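Local coordinates for malate dehydrogenase (Naegleria fowleri, PDB 6UM4), which probably catalyses the reversible, NAD-dependent oxidation of malate to oxaloacetate, as malate dehydrogenases of this family do, at residues Gly104-Ile109 and Glu144-Glu149; Asn111-Arg116 and Ile178-Lys183; Thr291-Lys294 and Leu299-Ile302. All coordinates share one frame; numbering follows the deposited sequence.

Interaction 1. Residues Gly104-Ile109 and Glu144-Glu149; sequences GACGQI and EGVKME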
ATOM      1  N   GLY A 104      -5.906 -14.614  -6.451  1.00 23.52           N
ATOM      2  CA  GLY A 104      -6.856 -13.656  -5.895  1.00 24.36           C
ATOM      3  C   GLY A 104      -6.474 -12.215  -6.145  1.00 24.97           C
ATOM      4  O   GLY A 104      -6.711 -11.349  -5.293  1.00 22.45           O
ATOM      5  N   ALA A 105      -5.885 -11.937  -7.311  1.00 22.64           N
ATOM      6  CA  ALA A 105      -5.210 -10.668  -7.563  1.00 23.43           C
ATOM      7  C   ALA A 105      -6.155  -9.477  -7.717  1.00 21.75           C
ATOM      8  O   ALA A 105      -5.679  -8.347  -7.806  1.00 22.10           O
ATOM      9  CB  ALA A 105      -4.328 -10.787  -8.807  1.00 21.84           C
ATOM     10  N   CYS A 106      -7.463  -9.688  -7.761  1.00 22.55           N
ATOM     11  CA  CYS A 106      -8.456  -8.630  -7.820  0.57 22.64           C
ATOM     12  C   CYS A 106      -9.000  -8.252  -6.453  1.00 26.22           C
ATOM     13  O   CYS A 106      -9.753  -7.281  -6.344  1.00 29.14           O
ATOM     14  CB  CYS A 106      -9.622  -9.055  -8.713  0.57 26.31           C
ATOM     15  SG  CYS A 106      -9.380  -8.679 -10.455  0.57 26.15           S
ATOM     16  N   GLY A 107      -8.643  -8.996  -5.412  1.00 25.56           N
ATOM     17  CA  GLY A 107      -9.204  -8.784  -4.093  1.00 30.72           C
ATOM     18  C   GLY A 107      -8.619  -7.598  -3.340  1.00 27.99           C
ATOM     19  O   GLY A 107      -7.691  -6.914  -3.780  1.00 27.49           O
ATOM     20  N   GLN A 108      -9.186  -7.371  -2.148  1.00 34.20           N
ATOM     21  CA  GLN A 108      -8.810  -6.203  -1.354  1.00 35.66           C
ATOM     22  C   GLN A 108      -7.392  -6.335  -0.810  1.00 29.74           C
ATOM     23  O   GLN A 108      -6.621  -5.363  -0.827  1.00 21.01           O
ATOM     24  CB  GLN A 108      -9.821  -5.993  -0.228  1.00 42.14           C
ATOM     25  CG  GLN A 108     -11.157  -5.457  -0.719  1.00 46.53           C
ATOM     26  CD  GLN A 108     -11.014  -4.186  -1.540  1.00 55.38           C
ATOM     27  OE1 GLN A 108     -10.313  -3.244  -1.151  1.00 56.19           O
ATOM     28  NE2 GLN A 108     -11.661  -4.164  -2.704  1.00 59.71           N
ATOM     29  N   ILE A 109      -7.011  -7.540  -0.377  1.00 28.96           N
ATOM     30  CA  ILE A 109      -5.639  -7.763   0.068  1.00 25.00           C
ATOM     31  C   ILE A 109      -4.661  -7.498  -1.075  1.00 26.59           C
ATOM     32  O   ILE A 109      -3.640  -6.818  -0.899  1.00 25.06           O
ATOM     33  CB  ILE A 109      -5.481  -9.190   0.625  1.00 20.14           C
ATOM     34  CG1 ILE A 109      -6.156  -9.327   2.005  1.00 18.49           C
ATOM     35  CG2 ILE A 109      -4.023  -9.559   0.669  1.00 18.19           C
ATOM     36  CD1 ILE A 109      -6.177 -10.784   2.513  1.00 18.37           C
ATOM     37  N   GLU A 144      -7.784  -6.612 -15.624  1.00 27.56           N
ATOM     38  CA  GLU A 144      -7.163  -5.632 -16.516  1.00 31.76           C
ATOM     39  C   GLU A 144      -7.064  -4.269 -15.838  1.00 30.84           C
ATOM     40  O   GLU A 144      -6.123  -3.509 -16.089  1.00 29.95           O
ATOM     41  CB  GLU A 144      -7.947  -5.517 -17.819  1.00 34.45           C
ATOM     42  CG  GLU A 144      -8.180  -6.827 -18.526  1.00 39.48           C
ATOM     43  CD  GLU A 144      -7.172  -7.101 -19.620  1.00 51.64           C
ATOM     44  OE1 GLU A 144      -5.994  -6.705 -19.466  1.00 50.37           O
ATOM     45  OE2 GLU A 144      -7.562  -7.733 -20.630  1.00 60.71           O
ATOM     46  N   GLY A 145      -8.061  -3.921 -15.020  1.00 31.62           N
ATOM     47  CA  GLY A 145      -7.976  -2.686 -14.251  1.00 29.02           C
ATOM     48  C   GLY A 145      -6.834  -2.700 -13.253  1.00 31.84           C
ATOM     49  O   GLY A 145      -6.214  -1.668 -12.977  1.00 26.38           O
ATOM     50  N   VAL A 146      -6.578  -3.860 -12.652  1.00 28.01           N
ATOM     51  CA  VAL A 146      -5.457  -3.969 -11.729  1.00 25.80           C
ATOM     52  C   VAL A 146      -4.157  -3.673 -12.458  1.00 27.67           C
ATOM     53  O   VAL A 146      -3.281  -2.968 -11.944  1.00 27.89           O
ATOM     54  CB  VAL A 146      -5.445  -5.367 -11.073  1.00 23.95           C
ATOM     55  CG1 VAL A 146      -4.186  -5.563 -10.219  1.00 23.12           C
ATOM     56  CG2 VAL A 146      -6.696  -5.540 -10.211  1.00 28.32           C
ATOM     57  N   LYS A 147      -3.992  -4.239 -13.653  1.00 26.17           N
ATOM     58  CA  LYS A 147      -2.769  -3.989 -14.401  1.00 28.62           C
ATOM     59  C   LYS A 147      -2.639  -2.508 -14.730  1.00 26.68           C
ATOM     60  O   LYS A 147      -1.570  -1.910 -14.559  1.00 26.66           O
ATOM     61  CB  LYS A 147      -2.743  -4.847 -15.664  1.00 26.79           C
ATOM     62  CG  LYS A 147      -1.532  -4.599 -16.538  1.00 27.45           C
ATOM     63  CD  LYS A 147      -1.548  -5.486 -17.753  1.00 28.27           C
ATOM     64  CE  LYS A 147      -0.364  -5.198 -18.644  1.00 29.09           C
ATOM     65  NZ  LYS A 147      -0.367  -3.786 -19.138  1.00 29.86           N
ATOM     66  N   MET A 148      -3.741  -1.892 -15.136  1.00 27.32           N
ATOM     67  CA  MET A 148      -3.727  -0.468 -15.450  1.00 28.06           C
ATOM     68  C   MET A 148      -3.256   0.359 -14.260  1.00 32.26           C
ATOM     69  O   MET A 148      -2.400   1.240 -14.406  1.00 31.89           O
ATOM     70  CB  MET A 148      -5.119  -0.028 -15.887  1.00 28.84           C
ATOM     71  CG  MET A 148      -5.447  -0.413 -17.308  1.00 36.09           C
ATOM     72  SD  MET A 148      -7.068   0.177 -17.794  1.00 46.03           S
ATOM     73  CE  MET A 148      -8.019  -1.320 -17.707  1.00 43.51           C
ATOM     74  N   GLU A 149      -3.778   0.070 -13.062  1.00 28.30           N
ATOM     75  CA  GLU A 149      -3.382   0.859 -11.899  1.00 26.02           C
ATOM     76  C   GLU A 149      -1.915   0.652 -11.578  1.00 25.56           C
ATOM     77  O   GLU A 149      -1.204   1.607 -11.252  1.00 25.72           O
ATOM     78  CB  GLU A 149      -4.248   0.506 -10.694  1.00 25.26           C
ATOM     79  CG  GLU A 149      -5.675   1.024 -10.776  1.00 25.85           C
ATOM     80  CD  GLU A 149      -6.243   1.425  -9.402  1.00 36.43           C
ATOM     81  OE1 GLU A 149      -7.032   0.624  -8.844  1.00 32.82           O
ATOM     82  OE2 GLU A 149      -5.874   2.512  -8.867  1.00 31.07           O
TER
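Ala105 and Cys106, at the middle of a tight turn, rest against Val146 on the neighbouring helix 140-151. The turn starts at Gly104, whose left-handed backbone conformation (phi 52°) is readily reached by glycine. Its carbonyl oxygen then accepts the closing bond of a type I beta turn: Gly107 N lies 3.0 Å from Gly104 O.

Ala105 follows, with its methyl group directed toward the helix, where it packs on Leu143 and on Leu133 of strand 129-134. The closest approach to Val146, however, is made by the backbone: Ala105 O sits 3.8 Å from Val146 CG2 and 4.0 Å from Val146 CG1, so one carbonyl oxygen faces both branches of the fork. With CG1 anti to the backbone N (chi1 174°), the valine offers both methyls to the turn. This is van der Waals contact between an oxygen and two methyl groups, with no donor involved.

Cys106 adds a sulfur at the flank of the same fork, Cys106 SG lying 4.1 Å from Val146 CG2. Two conformers were deposited for this cysteine, which leaves that contact doubtful. Its backbone is better fixed, since Cys106 N is hydrogen-bonded to Glu135 OE2. Gly107 is the N-cap of helix 108-118, and Gln108 and Ile109, in its first turn, pack on helix 332-348. A glycine-rich turn running from the first strand into the N-terminus of the first helix is the signature of the Rossmann fold, consistent with the dinucleotide-binding loop of this NAD-binding domain.

Interaction 2. Residues Asn111-Arg116 and Ile178-Lys183; sequences NSLLFR and ILLGGK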
ATOM      1  N   ASN A 111      -5.027  -5.548  -3.610  1.00 20.14           N
ATOM      2  CA  ASN A 111      -4.980  -4.112  -3.919  1.00 26.15           C
ATOM      3  C   ASN A 111      -3.900  -3.388  -3.111  1.00 27.42           C
ATOM      4  O   ASN A 111      -3.257  -2.464  -3.625  1.00 20.55           O
ATOM      5  CB  ASN A 111      -6.359  -3.488  -3.687  1.00 23.69           C
ATOM      6  CG  ASN A 111      -6.373  -1.964  -3.889  1.00 37.62           C
ATOM      7  OD1 ASN A 111      -6.375  -1.197  -2.915  1.00 43.57           O
ATOM      8  ND2 ASN A 111      -6.429  -1.528  -5.142  1.00 26.60           N
ATOM      9  N   SER A 112      -3.655  -3.817  -1.867  1.00 23.74           N
ATOM     10  CA  SER A 112      -2.561  -3.250  -1.086  1.00 23.82           C
ATOM     11  C   SER A 112      -1.244  -3.971  -1.322  1.00 19.14           C
ATOM     12  O   SER A 112      -0.185  -3.331  -1.322  1.00 19.26           O
ATOM     13  CB  SER A 112      -2.905  -3.251   0.410  1.00 22.64           C
ATOM     14  OG  SER A 112      -3.934  -2.311   0.688  1.00 27.30           O
ATOM     15  N   LEU A 113      -1.282  -5.286  -1.545  1.00 22.15           N
ATOM     16  CA  LEU A 113      -0.053  -6.067  -1.666  1.00 19.45           C
ATOM     17  C   LEU A 113       0.764  -5.697  -2.906  1.00 24.76           C
ATOM     18  O   LEU A 113       1.995  -5.560  -2.845  1.00 19.88           O
ATOM     19  CB  LEU A 113      -0.400  -7.549  -1.708  1.00 18.58           C
ATOM     20  CG  LEU A 113       0.815  -8.445  -1.832  1.00 21.44           C
ATOM     21  CD1 LEU A 113       1.376  -8.678  -0.438  1.00 26.87           C
ATOM     22  CD2 LEU A 113       0.429  -9.754  -2.480  1.00 20.17           C
ATOM     23  N   LEU A 114       0.115  -5.619  -4.063  1.00 22.34           N
ATOM     24  CA  LEU A 114       0.891  -5.618  -5.297  1.00 20.23           C
ATOM     25  C   LEU A 114       1.746  -4.354  -5.405  1.00 26.76           C
ATOM     26  O   LEU A 114       2.891  -4.417  -5.874  1.00 21.03           O
ATOM     27  CB  LEU A 114      -0.048  -5.774  -6.492  1.00 23.82           C
ATOM     28  CG  LEU A 114      -0.814  -7.108  -6.514  1.00 26.07           C
ATOM     29  CD1 LEU A 114      -1.814  -7.103  -7.671  1.00 21.16           C
ATOM     30  CD2 LEU A 114       0.101  -8.335  -6.578  1.00 20.43           C
ATOM     31  N   PHE A 115       1.220  -3.199  -4.949  1.00 22.82           N
ATOM     32  CA  PHE A 115       1.997  -1.963  -5.019  1.00 21.11           C
ATOM     33  C   PHE A 115       3.210  -2.009  -4.093  1.00 22.88           C
ATOM     34  O   PHE A 115       4.246  -1.416  -4.413  1.00 27.10           O
ATOM     35  CB  PHE A 115       1.122  -0.729  -4.691  1.00 23.14           C
ATOM     36  CG  PHE A 115       0.212  -0.291  -5.819  1.00 21.94           C
ATOM     37  CD1 PHE A 115       0.554   0.772  -6.630  1.00 25.09           C
ATOM     38  CD2 PHE A 115      -0.978  -0.967  -6.074  1.00 21.83           C
ATOM     39  CE1 PHE A 115      -0.271   1.166  -7.678  1.00 31.79           C
ATOM     40  CE2 PHE A 115      -1.798  -0.598  -7.107  1.00 23.02           C
ATOM     41  CZ  PHE A 115      -1.447   0.477  -7.921  1.00 29.46           C
ATOM     42  N   ARG A 116       3.122  -2.729  -2.977  1.00 20.82           N
ATOM     43  CA  ARG A 116       4.247  -2.877  -2.063  1.00 21.75           C
ATOM     44  C   ARG A 116       5.149  -4.036  -2.468  1.00 31.25           C
ATOM     45  O   ARG A 116       6.165  -4.295  -1.809  1.00 32.60           O
ATOM     46  CB  ARG A 116       3.740  -3.052  -0.614  1.00 19.44           C
ATOM     47  CG  ARG A 116       2.981  -1.800  -0.142  1.00 21.51           C
ATOM     48  CD  ARG A 116       2.416  -1.945   1.258  1.00 24.16           C
ATOM     49  NE  ARG A 116       3.496  -1.949   2.236  1.00 22.78           N
ATOM     50  CZ  ARG A 116       3.331  -2.188   3.535  1.00 24.66           C
ATOM     51  NH1 ARG A 116       2.127  -2.456   4.015  1.00 18.43           N
ATOM     52  NH2 ARG A 116       4.377  -2.166   4.341  1.00 18.79           N
ATOM     53  N   ILE A 178       2.359 -16.111  -3.827  1.00 20.54           N
ATOM     54  CA  ILE A 178       1.565 -15.668  -2.688  1.00 19.74           C
ATOM     55  C   ILE A 178       0.121 -16.032  -2.992  1.00 20.14           C
ATOM     56  O   ILE A 178      -0.453 -15.553  -3.978  1.00 25.20           O
ATOM     57  CB  ILE A 178       1.719 -14.157  -2.415  1.00 20.21           C
ATOM     58  CG1 ILE A 178       3.176 -13.848  -2.073  1.00 21.97           C
ATOM     59  CG2 ILE A 178       0.813 -13.714  -1.256  1.00 18.45           C
ATOM     60  CD1 ILE A 178       3.470 -12.383  -1.931  1.00 27.03           C
ATOM     61  N   LEU A 179      -0.446 -16.921  -2.185  1.00 19.26           N
ATOM     62  CA  LEU A 179      -1.736 -17.528  -2.494  1.00 20.62           C
ATOM     63  C   LEU A 179      -2.803 -16.874  -1.638  1.00 21.97           C
ATOM     64  O   LEU A 179      -3.016 -17.270  -0.488  1.00 20.84           O
ATOM     65  CB  LEU A 179      -1.666 -19.037  -2.281  1.00 19.90           C
ATOM     66  CG  LEU A 179      -0.555 -19.618  -3.142  1.00 20.33           C
ATOM     67  CD1 LEU A 179      -0.568 -21.127  -3.174  1.00 21.84           C
ATOM     68  CD2 LEU A 179      -0.673 -19.027  -4.581  1.00 20.69           C
ATOM     69  N   LEU A 180      -3.477 -15.868  -2.218  1.00 21.97           N
ATOM     70  CA  LEU A 180      -4.566 -15.153  -1.568  1.00 24.05           C
ATOM     71  C   LEU A 180      -5.910 -15.755  -1.912  1.00 26.38           C
ATOM     72  O   LEU A 180      -6.853 -15.663  -1.115  1.00 27.47           O
ATOM     73  CB  LEU A 180      -4.568 -13.675  -1.986  1.00 19.77           C
ATOM     74  CG  LEU A 180      -3.256 -12.906  -1.853  1.00 21.82           C
ATOM     75  CD1 LEU A 180      -3.385 -11.497  -2.458  1.00 22.65           C
ATOM     76  CD2 LEU A 180      -2.865 -12.810  -0.386  1.00 19.17           C
ATOM     77  N   GLY A 181      -6.005 -16.376  -3.081  1.00 23.15           N
ATOM     78  CA  GLY A 181      -7.278 -16.841  -3.573  1.00 33.25           C
ATOM     79  C   GLY A 181      -7.726 -18.133  -2.915  1.00 39.92           C
ATOM     80  O   GLY A 181      -6.934 -19.022  -2.604  1.00 38.38           O
ATOM     81  N   GLY A 182      -9.035 -18.237  -2.743  1.00 39.19           N
ATOM     82  CA  GLY A 182      -9.622 -19.419  -2.156  1.00 38.95           C
ATOM     83  C   GLY A 182     -11.118 -19.386  -2.349  1.00 42.16           C
ATOM     84  O   GLY A 182     -11.645 -18.584  -3.124  1.00 43.70           O
ATOM     85  N   LYS A 183     -11.794 -20.316  -1.689  1.00 35.59           N
ATOM     86  CA  LYS A 183     -13.249 -20.354  -1.746  1.00 36.42           C
ATOM     87  C   LYS A 183     -13.835 -19.924  -0.409  1.00 37.98           C
ATOM     88  O   LYS A 183     -13.653 -20.629   0.597  1.00 35.94           O
ATOM     89  CB  LYS A 183     -13.745 -21.751  -2.127  1.00 39.56           C
ATOM     90  CG  LYS A 183     -15.221 -21.799  -2.518  1.00 42.83           C
ATOM     91  CD  LYS A 183     -15.688 -23.234  -2.718  1.00 42.88           C
ATOM     92  CE  LYS A 183     -17.092 -23.299  -3.292  1.00 40.19           C
ATOM     93  NZ  LYS A 183     -17.434 -24.701  -3.683  1.00 39.67           N
TER
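A small, wholly apolar contact between Leu113, Ile178 and Leu180 joins the first helix of the Rossmann domain, 108-118, to the C-terminal end of strand 176-179, which lies beside strand 98-102 in the parallel sheet. On the helix side the closest contacts all come from one methyl group. Leu113 CD2 approaches Ile178 CD1 at 4.1 Å and Ile178 CG2 at 4.2 Å, and it reaches Leu180 CD1 at 4.2 Å, so three methyls from two residues share one partner.

Leu113 and Ile178 extend toward each other and meet tip to tip. The leucine gets there because CG stands anti to its backbone N (chi1 -180°), which carries the branch away from the helix. On the strand, the Ile178 chain runs out extended to CD1 (chi2 174°), while its CG2 supplies a shorter second arm. Leu180 arrives from just beyond the end of the strand. Leu179, between them, alternates to the other side of the sheet, where it packs on Phe202 and Gln205 of helix 191-212.

Helix 332-348 covers this layer: Ala339 and Ile340 touch Leu113, and Met343 touches Ile178. The strand end itself is held by backbone bonds from Ile178 to Thr101 and Ser103, and the chain after it by Gly181 N bonding to Ser103 OG.

About 114 Å² is buried between the two segments, by methyl groups at ordinary van der Waals spacing and with no polar atom in play. The helix is therefore joined to the strand here by dispersion and burial, through packing that is non-directional.

Interaction 3. Residues Thr291-Lys294 and Leu299-Ile302; sequences TTIK and LNVI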
ATOM      1  N   THR A 291       8.894 -13.047  26.214  1.00 25.70           N
ATOM      2  CA  THR A 291       8.960 -11.708  25.653  1.00 28.62           C
ATOM      3  C   THR A 291       9.714 -10.757  26.574  1.00 35.27           C
ATOM      4  O   THR A 291       9.600 -10.832  27.803  1.00 32.19           O
ATOM      5  CB  THR A 291       7.545 -11.207  25.378  1.00 25.90           C
ATOM      6  OG1 THR A 291       6.865 -12.178  24.563  1.00 29.33           O
ATOM      7  CG2 THR A 291       7.573  -9.866  24.631  1.00 23.32           C
ATOM      8  N   THR A 292      10.502  -9.860  25.975  1.00 30.87           N
ATOM      9  CA  THR A 292      11.179  -8.824  26.742  1.00 32.48           C
ATOM     10  C   THR A 292      10.830  -7.453  26.180  1.00 31.48           C
ATOM     11  O   THR A 292      10.443  -7.304  25.022  1.00 33.62           O
ATOM     12  CB  THR A 292      12.703  -9.012  26.761  1.00 36.47           C
ATOM     13  OG1 THR A 292      13.212  -8.922  25.426  1.00 42.73           O
ATOM     14  CG2 THR A 292      13.077 -10.348  27.369  1.00 34.10           C
ATOM     15  N   ILE A 293      10.958  -6.449  27.037  1.00 26.45           N
ATOM     16  CA  ILE A 293      10.685  -5.066  26.692  1.00 32.27           C
ATOM     17  C   ILE A 293      11.895  -4.266  27.134  1.00 38.23           C
ATOM     18  O   ILE A 293      12.263  -4.306  28.315  1.00 43.75           O
ATOM     19  CB  ILE A 293       9.408  -4.551  27.370  1.00 32.95           C
ATOM     20  CG1 ILE A 293       8.215  -5.406  26.957  1.00 34.04           C
ATOM     21  CG2 ILE A 293       9.182  -3.056  27.060  1.00 33.21           C
ATOM     22  CD1 ILE A 293       6.978  -5.136  27.784  1.00 39.27           C
ATOM     23  N   LYS A 294      12.531  -3.567  26.192  1.00 35.09           N
ATOM     24  CA  LYS A 294      13.731  -2.805  26.517  1.00 39.54           C
ATOM     25  C   LYS A 294      13.479  -1.860  27.691  1.00 46.85           C
ATOM     26  O   LYS A 294      12.520  -1.086  27.688  1.00 43.17           O
ATOM     27  CB  LYS A 294      14.204  -2.017  25.295  1.00 35.52           C
ATOM     28  N   LEU A 299       7.904  -4.558  37.715  1.00 33.54           N
ATOM     29  CA  LEU A 299       6.479  -4.772  37.502  1.00 32.93           C
ATOM     30  C   LEU A 299       6.130  -4.473  36.054  1.00 31.52           C
ATOM     31  O   LEU A 299       6.500  -3.427  35.526  1.00 33.17           O
ATOM     32  CB  LEU A 299       5.663  -3.867  38.416  1.00 33.88           C
ATOM     33  CG  LEU A 299       5.793  -4.165  39.905  1.00 39.27           C
ATOM     34  CD1 LEU A 299       4.853  -3.289  40.709  1.00 36.32           C
ATOM     35  CD2 LEU A 299       5.505  -5.607  40.106  1.00 35.30           C
ATOM     36  N   ASN A 300       5.473  -5.422  35.401  1.00 31.17           N
ATOM     37  CA  ASN A 300       5.076  -5.254  34.009  1.00 29.33           C
ATOM     38  C   ASN A 300       3.942  -6.219  33.714  1.00 31.34           C
ATOM     39  O   ASN A 300       4.044  -7.413  34.015  1.00 28.90           O
ATOM     40  CB  ASN A 300       6.265  -5.479  33.073  1.00 31.15           C
ATOM     41  CG  ASN A 300       5.966  -5.065  31.647  1.00 33.40           C
ATOM     42  OD1 ASN A 300       5.147  -5.691  30.963  1.00 31.00           O
ATOM     43  ND2 ASN A 300       6.551  -3.948  31.227  1.00 33.93           N
ATOM     44  N   VAL A 301       2.893  -5.704  33.071  1.00 28.21           N
ATOM     45  CA  VAL A 301       1.665  -6.468  32.870  1.00 30.28           C
ATOM     46  C   VAL A 301       1.854  -7.734  32.029  1.00 27.31           C
ATOM     47  O   VAL A 301       1.050  -8.664  32.146  1.00 34.95           O
ATOM     48  CB  VAL A 301       0.589  -5.549  32.248  1.00 33.11           C
ATOM     49  CG1 VAL A 301       0.942  -5.218  30.803  1.00 32.49           C
ATOM     50  CG2 VAL A 301      -0.789  -6.199  32.339  1.00 32.11           C
ATOM     51  N   ILE A 302       2.890  -7.815  31.188  1.00 26.42           N
ATOM     52  CA  ILE A 302       3.032  -9.021  30.373  1.00 28.81           C
ATOM     53  C   ILE A 302       3.495 -10.226  31.186  1.00 26.81           C
ATOM     54  O   ILE A 302       3.530 -11.345  30.655  1.00 34.57           O
ATOM     55  CB  ILE A 302       3.973  -8.823  29.165  1.00 24.93           C
ATOM     56  CG1 ILE A 302       5.429  -8.633  29.599  1.00 29.82           C
ATOM     57  CG2 ILE A 302       3.515  -7.652  28.275  1.00 24.33           C
ATOM     58  CD1 ILE A 302       6.429  -8.782  28.457  1.00 33.31           C
TER
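Ile293, Thr291 and Ile302 form a small apolar cluster that folds the chain after edge strand 292-293 back against it, with an Asx turn at Asn300 shaping the returning segment. At the centre is the end methyl of Ile302. Ile302 CD1 meets Ile293 CD1 tip to tip at 3.7 Å and lies 3.8 Å from Thr291 O. The side chains of Thr291 and Ile302 cross at about a right angle, with Thr291 CG2 4.1 Å from Ile302 CD1.

The end methyl of Ile293 has a second neighbour in the amide of Asn300: Ile293 CD1 lies beyond the amide end, off its plane and equidistant from Asn300 ND2 and OD1, at 3.7 Å from each. The contact is van der Waals packing of a methyl against the amide.

The next shell fixes these residues. Val264 of helix 250-264 touches both Ile293 and Asn300, while Leu288 and Trp307 touch Ile302. On the strand side, Thr291 OG1 bonds to Arg273 O, and Thr292 pairs with Ser272 through the backbone, holding 292-293 at the edge of the three-stranded antiparallel sheet of the C-terminal domain.

Ile302 holds CG1 between its backbone N and carbonyl carbon, chi1 69°, the crowded position, and from there it points at the strand. Asn300 also faces the strand, with CG anti to its backbone N (chi1 -169°), and Asn300 OD1 accepts a hydrogen bond from Ile302 N at 3.1 Å, nearly straight at 172°, using a lone pair in the carbonyl plane.

How the interactions relate
Interactions 1 and 2 are neighbours in the Rossmann domain, about 9 Å apart centre to centre: the turn leading into helix 108-118 makes the first, the helix itself the second. Their segments alternate along the chain, and the contacts touch: Val146 CG1 packs on Leu114 CD1 at 3.8 Å, tying helix 108-118 to helix 140-151, and Ile109 CG2 on Leu180 CD2 at 3.6 Å. Both belong to the packing of the nucleotide-binding domain close to the subunit interface. Interaction 3 comes later in the chain, in the C-terminal domain across the chain's centre, its centre about 42 Å from that of interaction 1 and about 35 Å from that of interaction 2. It is a separate, local closure.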